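Local coordinates for protein uroporphyrinogen III synthase (Thermus thermophilus, PDB 1WCW) that probably catalyses the closure of the linear tetrapyrrole hydroxymethylbilane to uroporphyrinogen III, with inversion of ring D, in tetrapyrrole biosynthesis, at residues L64-V69 against A134-Y139; G171-E176 against G201-K206; A14-K19 against Q39-V44; E27-T32 against S247-F252. All blocks are in the same frame, centred on the assembly; numbering follows the deposited sequence.

Interaction 1: residues L64-V69 against A134-Y139; sequences LATTGV and AALQLY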
loop_
_atom_site.group_PDB
_atom_site.type_symbol
_atom_site.label_atom_id
_atom_site.label_comp_id
_atom_site.label_asym_id
_atom_site.label_seq_id
_atom_site.Cartn_x
_atom_site.Cartn_y
_atom_site.Cartn_z
ATOM N N LEU A 64 -13.137 1.483 10.046
ATOM C CA LEU A 64 -12.537 0.840 8.907
ATOM C C LEU A 64 -11.011 1.087 8.889
ATOM O O LEU A 64 -10.552 2.270 8.699
ATOM C CB LEU A 64 -13.199 1.327 7.621
ATOM C CG LEU A 64 -13.030 0.459 6.348
ATOM C CD1 LEU A 64 -14.033 0.990 5.338
ATOM C CD2 LEU A 64 -11.619 0.477 5.774
ATOM N N ALA A 65 -10.256 0.030 9.110
ATOM C CA ALA A 65 -8.800 0.093 9.089
ATOM C C ALA A 65 -8.281 -0.330 7.726
ATOM O O ALA A 65 -8.671 -1.400 7.253
ATOM C CB ALA A 65 -8.226 -0.887 10.147
ATOM N N THR A 66 -7.334 0.437 7.186
ATOM C CA THR A 66 -6.752 0.095 5.919
ATOM C C THR A 66 -5.365 -0.440 6.047
ATOM O O THR A 66 -4.977 -1.271 5.191
ATOM C CB THR A 66 -6.746 1.293 4.949
ATOM O OG1 THR A 66 -6.028 2.408 5.531
ATOM C CG2 THR A 66 -8.168 1.737 4.603
ATOM N N THR A 67 -4.591 -0.070 7.067
ATOM C CA THR A 67 -3.249 -0.577 7.208
ATOM C C THR A 67 -2.910 -0.927 8.652
ATOM O O THR A 67 -3.496 -0.376 9.635
ATOM C CB THR A 67 -2.200 0.410 6.691
ATOM O OG1 THR A 67 -2.191 1.600 7.510
ATOM C CG2 THR A 67 -2.495 0.831 5.255
ATOM N N GLY A 68 -1.959 -1.863 8.825
ATOM C CA GLY A 68 -1.539 -2.251 10.165
ATOM C C GLY A 68 -0.824 -1.110 10.825
ATOM O O GLY A 68 -1.050 -0.858 12.022
ATOM N N VAL A 69 0.058 -0.454 10.080
ATOM C CA VAL A 69 0.788 0.706 10.575
ATOM C C VAL A 69 -0.200 1.764 11.068
ATOM O O VAL A 69 -0.011 2.369 12.127
ATOM C CB VAL A 69 1.696 1.330 9.476
ATOM C CG1 VAL A 69 2.327 2.630 9.971
ATOM C CG2 VAL A 69 2.783 0.324 9.136
ATOM N N ALA A 134 -18.850 6.687 10.618
ATOM C CA ALA A 134 -17.854 5.682 10.200
ATOM C C ALA A 134 -16.485 6.350 10.221
ATOM O O ALA A 134 -16.201 7.275 9.456
ATOM C CB ALA A 134 -18.150 5.152 8.777
ATOM N N ALA A 135 -15.605 5.826 11.044
ATOM C CA ALA A 135 -14.234 6.316 11.143
ATOM C C ALA A 135 -13.416 5.541 10.129
ATOM O O ALA A 135 -13.498 4.295 10.072
ATOM C CB ALA A 135 -13.703 6.041 12.523
ATOM N N LEU A 136 -12.678 6.238 9.290
ATOM C CA LEU A 136 -11.901 5.620 8.232
ATOM C C LEU A 136 -10.439 5.982 8.439
ATOM O O LEU A 136 -10.076 7.185 8.383
ATOM C CB LEU A 136 -12.433 6.136 6.875
ATOM C CG LEU A 136 -11.597 5.758 5.676
ATOM C CD1 LEU A 136 -11.525 4.280 5.459
ATOM C CD2 LEU A 136 -12.228 6.380 4.492
ATOM N N GLN A 137 -9.589 5.009 8.640
ATOM C CA GLN A 137 -8.165 5.277 8.788
ATOM C C GLN A 137 -7.524 5.270 7.403
ATOM O O GLN A 137 -7.645 4.290 6.649
ATOM C CB GLN A 137 -7.557 4.179 9.639
ATOM C CG GLN A 137 -6.017 4.247 9.773
ATOM C CD GLN A 137 -5.315 3.316 8.782
ATOM O OE1 GLN A 137 -4.397 3.741 8.040
ATOM N NE2 GLN A 137 -5.698 2.110 8.779
ATOM N N LEU A 138 -6.848 6.371 7.058
ATOM C CA LEU A 138 -6.184 6.623 5.769
ATOM C C LEU A 138 -4.675 6.686 5.961
ATOM O O LEU A 138 -4.131 6.639 7.080
ATOM C CB LEU A 138 -6.683 7.966 5.313
ATOM C CG LEU A 138 -8.192 8.057 5.120
ATOM C CD1 LEU A 138 -8.621 9.531 4.934
ATOM C CD2 LEU A 138 -8.595 7.186 3.903
ATOM N N TYR A 139 -3.996 6.743 4.824
ATOM C CA TYR A 139 -2.545 6.755 4.787
ATOM C C TYR A 139 -2.001 7.752 3.755
ATOM O O TYR A 139 -0.892 7.589 3.274
ATOM C CB TYR A 139 -2.004 5.381 4.536
ATOM C CG TYR A 139 -2.641 4.693 3.382
ATOM C CD1 TYR A 139 -2.173 4.858 2.063
ATOM C CD2 TYR A 139 -3.741 3.823 3.584
ATOM C CE1 TYR A 139 -2.769 4.163 0.952
ATOM C CE2 TYR A 139 -4.331 3.155 2.539
ATOM C CZ TYR A 139 -3.836 3.325 1.213
ATOM O OH TYR A 139 -4.354 2.646 0.176
#
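Leu64 and Leu136 pair as parallel strand neighbours, and the backbone bonds around them tie residues 64-69 to 134-139. The N-H of Leu64 gives to Ala135 O (2.8 Å), while Leu64 O receives Gln137 N (2.9 Å), both bonds nearly straight. Both polar groups of Leu64 are thus used up by the adjacent strand, and its side chain lies beside that of Leu136, pointing the same way, CD2 to CD1 3.8 Å. On the other side the Ala65 backbone is bonded to Leu95 and Arg97, and Thr66 O takes a weak bond from Arg97.

Beyond the strand end the backbones diverge and side chains take over. Thr66 carries OG1 between its backbone N and carbonyl carbon (chi1 58°), from where the hydroxyl donates to Gln137 O at 2.7 Å, from above the carbonyl plane (38° out of it). The same OG1 lies at the edge of the Tyr139 ring, 3.3 Å from CD2. Gln137 sends its bent side chain across to the loop at Thr66 and Thr67, crossing Thr67 at about a right angle. The hydroxyl of Thr67 caps helix 68-80 by accepting Gly70 N, making a usual strand-to-helix junction of an alpha/beta domain, and is also hydrogen-bonded to Tyr163 OH. Its CG2 packs on Tyr139 CD2 at 3.6 Å. Tyr139 OH is bonded to Arg97, and a glycerol lies about 4 Å from this side chain.

In the mixed sheet, strand 62-65 runs between 132-137 and 93-96. Helix 144-152 covers Leu64 and Leu136, whereas Ala65 meets helix 99-107.

Interaction 2: residues G171-E176 against G201-K206; sequences GILRLE and GAKDPK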
loop_
_atom_site.group_PDB
_atom_site.type_symbol
_atom_site.label_atom_id
_atom_site.label_comp_id
_atom_site.label_asym_id
_atom_site.label_seq_id
_atom_site.Cartn_x
_atom_site.Cartn_y
_atom_site.Cartn_z
ATOM N N GLY A 171 12.253 11.350 -7.593
ATOM C CA GLY A 171 12.577 9.926 -7.664
ATOM C C GLY A 171 11.800 9.250 -8.795
ATOM O O GLY A 171 12.336 8.411 -9.504
ATOM N N ILE A 172 10.551 9.609 -8.973
ATOM C CA ILE A 172 9.725 9.020 -10.008
ATOM C C ILE A 172 10.294 9.399 -11.362
ATOM O O ILE A 172 10.376 8.565 -12.276
ATOM C CB ILE A 172 8.276 9.482 -9.857
ATOM C CG1 ILE A 172 7.683 8.771 -8.616
ATOM C CG2 ILE A 172 7.479 9.234 -11.188
ATOM C CD1 ILE A 172 6.479 9.553 -7.970
ATOM N N LEU A 173 10.660 10.686 -11.549
ATOM C CA LEU A 173 11.193 11.112 -12.830
ATOM C C LEU A 173 12.516 10.430 -13.147
ATOM O O LEU A 173 12.732 10.040 -14.294
ATOM C CB LEU A 173 11.318 12.667 -12.864
ATOM C CG LEU A 173 9.945 13.385 -12.816
ATOM C CD1 LEU A 173 10.232 14.913 -12.890
ATOM C CD2 LEU A 173 9.042 12.936 -13.999
ATOM N N ARG A 174 13.336 10.192 -12.120
ATOM C CA ARG A 174 14.599 9.521 -12.330
ATOM C C ARG A 174 14.345 8.059 -12.735
ATOM O O ARG A 174 15.041 7.520 -13.617
ATOM C CB ARG A 174 15.447 9.567 -11.057
ATOM C CG ARG A 174 16.111 10.916 -10.798
ATOM C CD ARG A 174 17.158 10.791 -9.726
ATOM N NE ARG A 174 16.757 11.445 -8.488
ATOM C CZ ARG A 174 16.371 10.803 -7.395
ATOM N NH1 ARG A 174 16.006 11.493 -6.328
ATOM N NH2 ARG A 174 16.373 9.485 -7.380
ATOM N N LEU A 175 13.403 7.409 -12.094
ATOM C CA LEU A 175 13.082 6.034 -12.472
ATOM C C LEU A 175 12.510 5.983 -13.869
ATOM O O LEU A 175 12.883 5.090 -14.665
ATOM C CB LEU A 175 12.101 5.497 -11.472
ATOM C CG LEU A 175 11.597 4.034 -11.756
ATOM C CD1 LEU A 175 12.766 3.068 -11.979
ATOM C CD2 LEU A 175 10.733 3.562 -10.625
ATOM N N GLU A 176 11.589 6.903 -14.199
ATOM C CA GLU A 176 11.067 6.914 -15.564
ATOM C C GLU A 176 12.193 7.069 -16.602
ATOM O O GLU A 176 12.223 6.314 -17.601
ATOM C CB GLU A 176 10.035 8.033 -15.688
ATOM C CG GLU A 176 9.491 8.151 -17.132
ATOM C CD GLU A 176 8.590 9.381 -17.331
ATOM O OE1 GLU A 176 7.804 9.340 -18.314
ATOM O OE2 GLU A 176 8.673 10.337 -16.525
ATOM N N GLY A 201 2.918 10.016 -11.641
ATOM C CA GLY A 201 3.959 11.019 -11.719
ATOM C C GLY A 201 4.814 10.993 -12.957
ATOM O O GLY A 201 5.724 11.866 -13.045
ATOM N N ALA A 202 4.608 10.083 -13.888
ATOM C CA ALA A 202 5.428 10.039 -15.110
ATOM C C ALA A 202 5.169 11.195 -16.065
ATOM O O ALA A 202 4.036 11.674 -16.181
ATOM C CB ALA A 202 5.160 8.739 -15.866
ATOM N N LYS A 203 6.235 11.639 -16.702
ATOM C CA LYS A 203 6.039 12.633 -17.756
ATOM C C LYS A 203 5.324 12.019 -18.955
ATOM O O LYS A 203 4.464 12.699 -19.602
ATOM C CB LYS A 203 7.382 13.168 -18.225
ATOM C CG LYS A 203 8.016 14.129 -17.242
ATOM C CD LYS A 203 9.346 14.734 -17.717
ATOM C CE LYS A 203 9.931 15.635 -16.588
ATOM N NZ LYS A 203 11.360 16.125 -16.829
ATOM N N ASP A 204 5.617 10.744 -19.279
ATOM C CA ASP A 204 5.052 10.113 -20.486
ATOM C C ASP A 204 4.541 8.717 -20.046
ATOM O O ASP A 204 5.211 7.718 -20.252
ATOM C CB ASP A 204 6.180 10.020 -21.520
ATOM C CG ASP A 204 5.684 9.640 -22.900
ATOM O OD1 ASP A 204 4.569 9.058 -23.042
ATOM O OD2 ASP A 204 6.481 9.902 -23.848
ATOM N N PRO A 205 3.336 8.672 -19.476
ATOM C CA PRO A 205 2.812 7.378 -19.033
ATOM C C PRO A 205 2.651 6.374 -20.147
ATOM O O PRO A 205 2.791 5.171 -19.941
ATOM C CB PRO A 205 1.523 7.732 -18.314
ATOM C CG PRO A 205 1.161 9.109 -18.925
ATOM C CD PRO A 205 2.449 9.801 -19.126
ATOM N N LYS A 206 2.325 6.809 -21.367
ATOM C CA LYS A 206 2.226 5.846 -22.460
ATOM C C LYS A 206 3.559 5.199 -22.764
ATOM O O LYS A 206 3.640 3.986 -23.041
ATOM C CB LYS A 206 1.691 6.517 -23.743
ATOM C CG LYS A 206 0.194 6.801 -23.586
ATOM C CD LYS A 206 -0.450 7.287 -24.925
ATOM C CE LYS A 206 -1.917 7.671 -24.791
ATOM N NZ LYS A 206 -2.427 8.234 -26.113
#
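Glu176, reaching from the middle of helix 169-181, binds two successive backbone N-H groups, Lys203 and Asp204, in the loop that leads into helix 205-214: a buried carboxylate holding a loop, with hydrophobic contacts beside it. OE1 takes Asp204 N at 2.8 Å through its syn lone pair (N-H...O 153°), and OE2 takes Lys203 N, also at 2.8 Å, on the syn side but 22° out of the carboxylate plane. Chi1 of 177° sets CG anti to the backbone N, and the chain beyond CG is extended, reaching the loop. Each oxygen has its own donor, which fixes the rotation of the carboxylate. The two N-H groups probably help stabilise its negative charge; the NZ of Lys203 is not in contact, 6.4 Å from OE2.

Next to this grip the contact is apolar. Leu173 lies across the stem of Lys203 at about a right angle, its CD2 3.6 Å from CG, and Ile172 sets CG2 against Gly201 C at 3.7 Å.

Asp204 is the N-cap of helix 205-214, its OD1 accepting Ala207 N, so Glu176 holds the residue that caps that helix. Ile172 also packs on Phe197 and Leu198, which places helix 169-181 against helix 192-201 too.

Interaction 3: residues A14-K19 against Q39-V44; sequences AGLRRK and QATEKV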
loop_
_atom_site.group_PDB
_atom_site.type_symbol
_atom_site.label_atom_id
_atom_site.label_comp_id
_atom_site.label_asym_id
_atom_site.label_seq_id
_atom_site.Cartn_x
_atom_site.Cartn_y
_atom_site.Cartn_z
ATOM N N ALA A 14 11.488 -0.322 -6.506
ATOM C CA ALA A 14 10.709 0.925 -6.318
ATOM C C ALA A 14 10.298 1.132 -4.853
ATOM O O ALA A 14 9.661 2.157 -4.595
ATOM C CB ALA A 14 9.450 0.892 -7.221
ATOM N N GLY A 15 10.645 0.231 -3.959
ATOM C CA GLY A 15 10.263 0.332 -2.549
ATOM C C GLY A 15 11.146 1.255 -1.747
ATOM O O GLY A 15 12.178 1.748 -2.191
ATOM N N LEU A 16 10.659 1.548 -0.555
ATOM C CA LEU A 16 11.388 2.442 0.345
ATOM C C LEU A 16 11.949 1.753 1.597
ATOM O O LEU A 16 13.097 1.918 1.929
ATOM C CB LEU A 16 10.476 3.589 0.763
ATOM C CG LEU A 16 11.043 4.684 1.671
ATOM C CD1 LEU A 16 12.122 5.490 1.000
ATOM C CD2 LEU A 16 9.916 5.567 2.053
ATOM N N ARG A 17 11.133 0.960 2.226
ATOM C CA ARG A 17 11.426 0.305 3.500
ATOM C C ARG A 17 12.551 -0.701 3.642
ATOM O O ARG A 17 13.356 -0.648 4.575
ATOM C CB ARG A 17 10.136 -0.367 3.976
ATOM C CG ARG A 17 8.840 0.484 3.845
ATOM C CD ARG A 17 8.608 1.247 2.450
ATOM N NE ARG A 17 7.953 0.499 1.378
ATOM C CZ ARG A 17 8.592 -0.295 0.542
ATOM N NH1 ARG A 17 7.940 -0.941 -0.390
ATOM N NH2 ARG A 17 9.902 -0.445 0.656
ATOM N N ARG A 18 12.615 -1.613 2.702
ATOM C CA ARG A 18 13.566 -2.710 2.673
ATOM C C ARG A 18 14.637 -2.625 1.565
ATOM O O ARG A 18 15.085 -3.635 1.031
ATOM C CB ARG A 18 12.795 -4.041 2.516
ATOM C CG ARG A 18 12.071 -4.478 3.827
ATOM C CD ARG A 18 11.511 -5.901 3.668
ATOM N NE ARG A 18 10.466 -5.900 2.644
ATOM C CZ ARG A 18 9.842 -6.991 2.196
ATOM N NH1 ARG A 18 8.904 -6.897 1.258
ATOM N NH2 ARG A 18 10.151 -8.183 2.688
ATOM N N LYS A 19 15.071 -1.421 1.245
ATOM C CA LYS A 19 16.119 -1.211 0.224
ATOM C C LYS A 19 17.396 -1.952 0.494
ATOM O O LYS A 19 18.039 -2.465 -0.426
ATOM C CB LYS A 19 16.553 0.267 0.205
ATOM C CG LYS A 19 15.522 1.184 -0.257
ATOM C CD LYS A 19 16.025 2.617 -0.210
ATOM C CE LYS A 19 14.920 3.622 -0.558
ATOM N NZ LYS A 19 15.443 5.025 -0.550
ATOM N N GLN A 39 8.355 6.698 -3.340
ATOM C CA GLN A 39 7.521 7.255 -2.293
ATOM C C GLN A 39 8.357 7.782 -1.164
ATOM O O GLN A 39 9.545 7.424 -0.978
ATOM C CB GLN A 39 6.534 6.231 -1.732
ATOM C CG GLN A 39 7.072 5.367 -0.628
ATOM C CD GLN A 39 6.292 4.048 -0.561
ATOM O OE1 GLN A 39 6.608 3.112 -1.269
ATOM N NE2 GLN A 39 5.285 3.978 0.301
ATOM N N ALA A 40 7.712 8.625 -0.391
ATOM C CA ALA A 40 8.255 9.188 0.802
ATOM C C ALA A 40 7.155 8.901 1.861
ATOM O O ALA A 40 5.974 8.701 1.512
ATOM C CB ALA A 40 8.425 10.620 0.600
ATOM N N THR A 41 7.506 8.799 3.124
ATOM C CA THR A 41 6.485 8.532 4.116
ATOM C C THR A 41 6.738 9.477 5.292
ATOM O O THR A 41 7.894 9.712 5.675
ATOM C CB THR A 41 6.551 7.045 4.546
ATOM O OG1 THR A 41 6.424 6.187 3.378
ATOM C CG2 THR A 41 5.435 6.751 5.513
ATOM N N GLU A 42 5.689 10.092 5.843
ATOM C CA GLU A 42 5.911 10.973 6.974
ATOM C C GLU A 42 4.794 10.817 7.957
ATOM O O GLU A 42 3.596 10.683 7.602
ATOM C CB GLU A 42 5.995 12.429 6.544
ATOM C CG GLU A 42 4.754 12.939 5.853
ATOM C CD GLU A 42 4.767 14.423 5.556
ATOM O OE1 GLU A 42 3.679 14.957 5.239
ATOM O OE2 GLU A 42 5.855 15.045 5.637
ATOM N N LYS A 43 5.180 10.751 9.220
ATOM C CA LYS A 43 4.172 10.641 10.262
ATOM C C LYS A 43 3.554 11.989 10.437
ATOM O O LYS A 43 4.203 13.025 10.338
ATOM C CB LYS A 43 4.777 10.227 11.611
ATOM C CG LYS A 43 5.421 8.869 11.658
ATOM C CD LYS A 43 4.439 7.719 11.374
ATOM C CE LYS A 43 5.103 6.354 11.593
ATOM N NZ LYS A 43 4.182 5.267 11.185
ATOM N N VAL A 44 2.261 12.017 10.679
ATOM C CA VAL A 44 1.561 13.255 10.933
ATOM C C VAL A 44 1.656 13.524 12.489
ATOM O O VAL A 44 1.347 12.642 13.294
ATOM C CB VAL A 44 0.079 13.139 10.530
ATOM C CG1 VAL A 44 -0.627 14.364 10.920
ATOM C CG2 VAL A 44 -0.062 12.953 8.946
HETATM O O HOH W 1 9.086 3.792 -2.610
#
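Leu16 packs its CD2 methyl against the start of strand 39-43, and this is the close part of the contact. Its chi1 of -178° puts CG anti to the backbone N, over toward the strand. CD2 lies 3.6 Å from Gln39 O and 3.8 Å from Thr41 OG1. It also meets Gln39 CG at 3.9 Å. Pro37 adds a further wall to Leu16.

The rest is looser and partly bridged by solvent. A water donates to Ala14 O at 2.6 Å and to Gln39 OE1 at 2.9 Å, and weakly accepts Gln39 N, joining the loop after strand 10-13 to both the backbone and the side chain of Gln39. That OE1 also accepts a bond from Gln194 NE2, so OE1 is held by Gln194 of helix 192-201 as well as by the water. Arg17, an exposed residue bent at chi2 and chi3, brings NE no nearer than 4.0 Å to Gln39 OE1, its guanidinium plane 52° from the amide plane.

Strand 39-43 pairs antiparallel with 155-167, and these two make the connection between the two alpha/beta domains, as expected of the HemD fold. The contact lies where that connection leaves the domain with the parallel sheet, beside the cleft in which this family probably binds its substrate.

Interaction 4: residues E27-T32 against S247-F252; sequences EKLGFT and SLLQGF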
loop_
_atom_site.group_PDB
_atom_site.type_symbol
_atom_site.label_atom_id
_atom_site.label_comp_id
_atom_site.label_asym_id
_atom_site.label_seq_id
_atom_site.Cartn_x
_atom_site.Cartn_y
_atom_site.Cartn_z
ATOM N N GLU A 27 22.464 -8.808 -4.842
ATOM C CA GLU A 27 23.873 -9.040 -5.091
ATOM C C GLU A 27 24.217 -10.512 -4.869
ATOM O O GLU A 27 24.988 -11.094 -5.667
ATOM C CB GLU A 27 24.712 -8.198 -4.143
ATOM C CG GLU A 27 24.644 -6.703 -4.432
ATOM C CD GLU A 27 25.360 -5.836 -3.391
ATOM O OE1 GLU A 27 25.344 -6.188 -2.184
ATOM O OE2 GLU A 27 25.920 -4.773 -3.769
ATOM N N LYS A 28 23.698 -11.104 -3.801
ATOM C CA LYS A 28 23.998 -12.556 -3.530
ATOM C C LYS A 28 23.455 -13.467 -4.609
ATOM O O LYS A 28 24.016 -14.563 -4.895
ATOM C CB LYS A 28 23.417 -12.963 -2.166
ATOM C CG LYS A 28 24.113 -12.330 -0.991
ATOM C CD LYS A 28 23.571 -12.835 0.334
ATOM C CE LYS A 28 24.366 -12.188 1.485
ATOM N NZ LYS A 28 23.716 -12.424 2.827
ATOM N N LEU A 29 22.409 -13.050 -5.287
ATOM C CA LEU A 29 21.813 -13.858 -6.358
ATOM C C LEU A 29 22.402 -13.570 -7.718
ATOM O O LEU A 29 21.975 -14.129 -8.722
ATOM C CB LEU A 29 20.280 -13.627 -6.366
ATOM C CG LEU A 29 19.576 -14.111 -5.101
ATOM C CD1 LEU A 29 18.102 -13.760 -5.152
ATOM C CD2 LEU A 29 19.743 -15.616 -4.935
ATOM N N GLY A 30 23.370 -12.684 -7.765
ATOM C CA GLY A 30 23.998 -12.366 -9.050
ATOM C C GLY A 30 23.395 -11.246 -9.877
ATOM O O GLY A 30 23.754 -11.025 -11.031
ATOM N N PHE A 31 22.456 -10.521 -9.284
ATOM C CA PHE A 31 21.882 -9.370 -9.992
ATOM C C PHE A 31 22.589 -8.069 -9.646
ATOM O O PHE A 31 23.276 -7.987 -8.644
ATOM C CB PHE A 31 20.417 -9.195 -9.564
ATOM C CG PHE A 31 19.463 -10.324 -9.958
ATOM C CD1 PHE A 31 18.870 -11.144 -9.001
ATOM C CD2 PHE A 31 19.077 -10.488 -11.282
ATOM C CE1 PHE A 31 17.898 -12.102 -9.364
ATOM C CE2 PHE A 31 18.105 -11.449 -11.654
ATOM C CZ PHE A 31 17.532 -12.244 -10.662
ATOM N N THR A 32 22.445 -7.073 -10.506
ATOM C CA THR A 32 22.960 -5.722 -10.195
ATOM C C THR A 32 21.688 -4.963 -9.671
ATOM O O THR A 32 20.794 -4.637 -10.487
ATOM C CB THR A 32 23.469 -5.023 -11.437
ATOM O OG1 THR A 32 24.612 -5.760 -11.890
ATOM C CG2 THR A 32 23.891 -3.587 -11.085
ATOM N N SER A 247 12.217 -14.686 -2.269
ATOM C CA SER A 247 11.327 -15.459 -3.113
ATOM C C SER A 247 11.072 -14.734 -4.458
ATOM O O SER A 247 11.014 -15.335 -5.552
ATOM C CB SER A 247 9.996 -15.728 -2.379
ATOM O OG SER A 247 9.060 -16.389 -3.202
ATOM N N LEU A 248 10.865 -13.429 -4.347
ATOM C CA LEU A 248 10.598 -12.612 -5.500
ATOM C C LEU A 248 11.732 -12.724 -6.499
ATOM O O LEU A 248 11.543 -13.027 -7.703
ATOM C CB LEU A 248 10.521 -11.193 -5.012
ATOM C CG LEU A 248 10.559 -10.151 -6.123
ATOM C CD1 LEU A 248 9.303 -10.356 -6.934
ATOM C CD2 LEU A 248 10.620 -8.744 -5.508
ATOM N N LEU A 249 12.908 -12.496 -5.979
ATOM C CA LEU A 249 14.089 -12.510 -6.801
ATOM C C LEU A 249 14.459 -13.844 -7.358
ATOM O O LEU A 249 14.803 -13.968 -8.537
ATOM C CB LEU A 249 15.293 -11.930 -6.076
ATOM C CG LEU A 249 15.093 -10.429 -5.827
ATOM C CD1 LEU A 249 16.145 -9.915 -4.800
ATOM C CD2 LEU A 249 15.254 -9.689 -7.149
ATOM N N GLN A 250 14.312 -14.896 -6.525
ATOM C CA GLN A 250 14.634 -16.210 -6.984
ATOM C C GLN A 250 13.612 -16.757 -7.930
ATOM O O GLN A 250 13.946 -17.431 -8.922
ATOM C CB GLN A 250 14.801 -17.163 -5.805
ATOM C CG GLN A 250 15.879 -16.641 -4.930
ATOM C CD GLN A 250 16.153 -17.604 -3.849
ATOM O OE1 GLN A 250 16.776 -18.643 -4.104
ATOM N NE2 GLN A 250 15.678 -17.305 -2.636
ATOM N N GLY A 251 12.368 -16.445 -7.644
ATOM C CA GLY A 251 11.298 -16.875 -8.539
ATOM C C GLY A 251 11.458 -16.199 -9.910
ATOM O O GLY A 251 11.309 -16.827 -10.980
ATOM N N PHE A 252 11.791 -14.887 -9.888
ATOM C CA PHE A 252 12.083 -14.214 -11.136
ATOM C C PHE A 252 13.259 -14.835 -11.900
ATOM O O PHE A 252 13.173 -15.049 -13.075
ATOM C CB PHE A 252 12.357 -12.732 -10.850
ATOM C CG PHE A 252 12.886 -11.969 -12.048
ATOM C CD1 PHE A 252 12.164 -11.916 -13.231
ATOM C CD2 PHE A 252 14.086 -11.301 -11.970
ATOM C CE1 PHE A 252 12.640 -11.194 -14.297
ATOM C CE2 PHE A 252 14.580 -10.549 -13.078
ATOM C CZ PHE A 252 13.846 -10.499 -14.226
#
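Leu29 and Phe31 from the loop just past helix 19-28 meet Leu249, Gln250 and Phe252 of helix 245-260, and nearly everything between them is apolar. Among the aliphatic contacts, Leu29 CD1 is pressed against Leu249 CB at 3.5 Å, tighter than usual. The Leu29 side chain crosses that of Gln250 at about a right angle, CD1 3.6 Å from Gln250 CG. The amide of Gln250 turns back to its own helix, with NE2 bonded to Gly246 O.

The aromatic contacts belong to Phe31. Its ring edge meets Leu249 O, CE1 at 3.7 Å, and CZ touches Phe252 CD2 at 3.8 Å. The rings are nearly parallel (20°) but slid apart, centroids 5.8 Å, and barely overlap.

Lys253, next after Phe252, adds polar contacts: NZ is bonded to Leu29 O, and it makes a cation-pi contact with the Phe31 ring. Gly30, with positive phi, closes helix 19-28 in a Schellman motif and so turns the chain from Leu29 to Phe31.

Phe31 leads into strand 32-35 and packs on Val11 of strand 10-13. Phe252 covers Ala186 and Leu219, so the chain leaving helix 19-28 and helix 245-260 come together over strands 10-13, 186-189 and 217-221 of the parallel sheet.

Two alpha/beta domains share these contacts. Interactions 2 and 4 belong to the domain with the five-stranded parallel sheet, their centres about 25 Å apart, while interaction 1 lies in the domain with the mixed sheet, its centre about 34 Å from that of interaction 4. Interaction 3 stands between them, its centre about 18 Å from those of interactions 1 and 2. It touches interaction 1 through Val69 and Lys43, and both reach the mixed sheet. Along the chain interaction 3 closes first, then 1, then 2; interaction 4 pairs an early segment with a late one, so that the first domain is built from both chain ends and the second is inserted between.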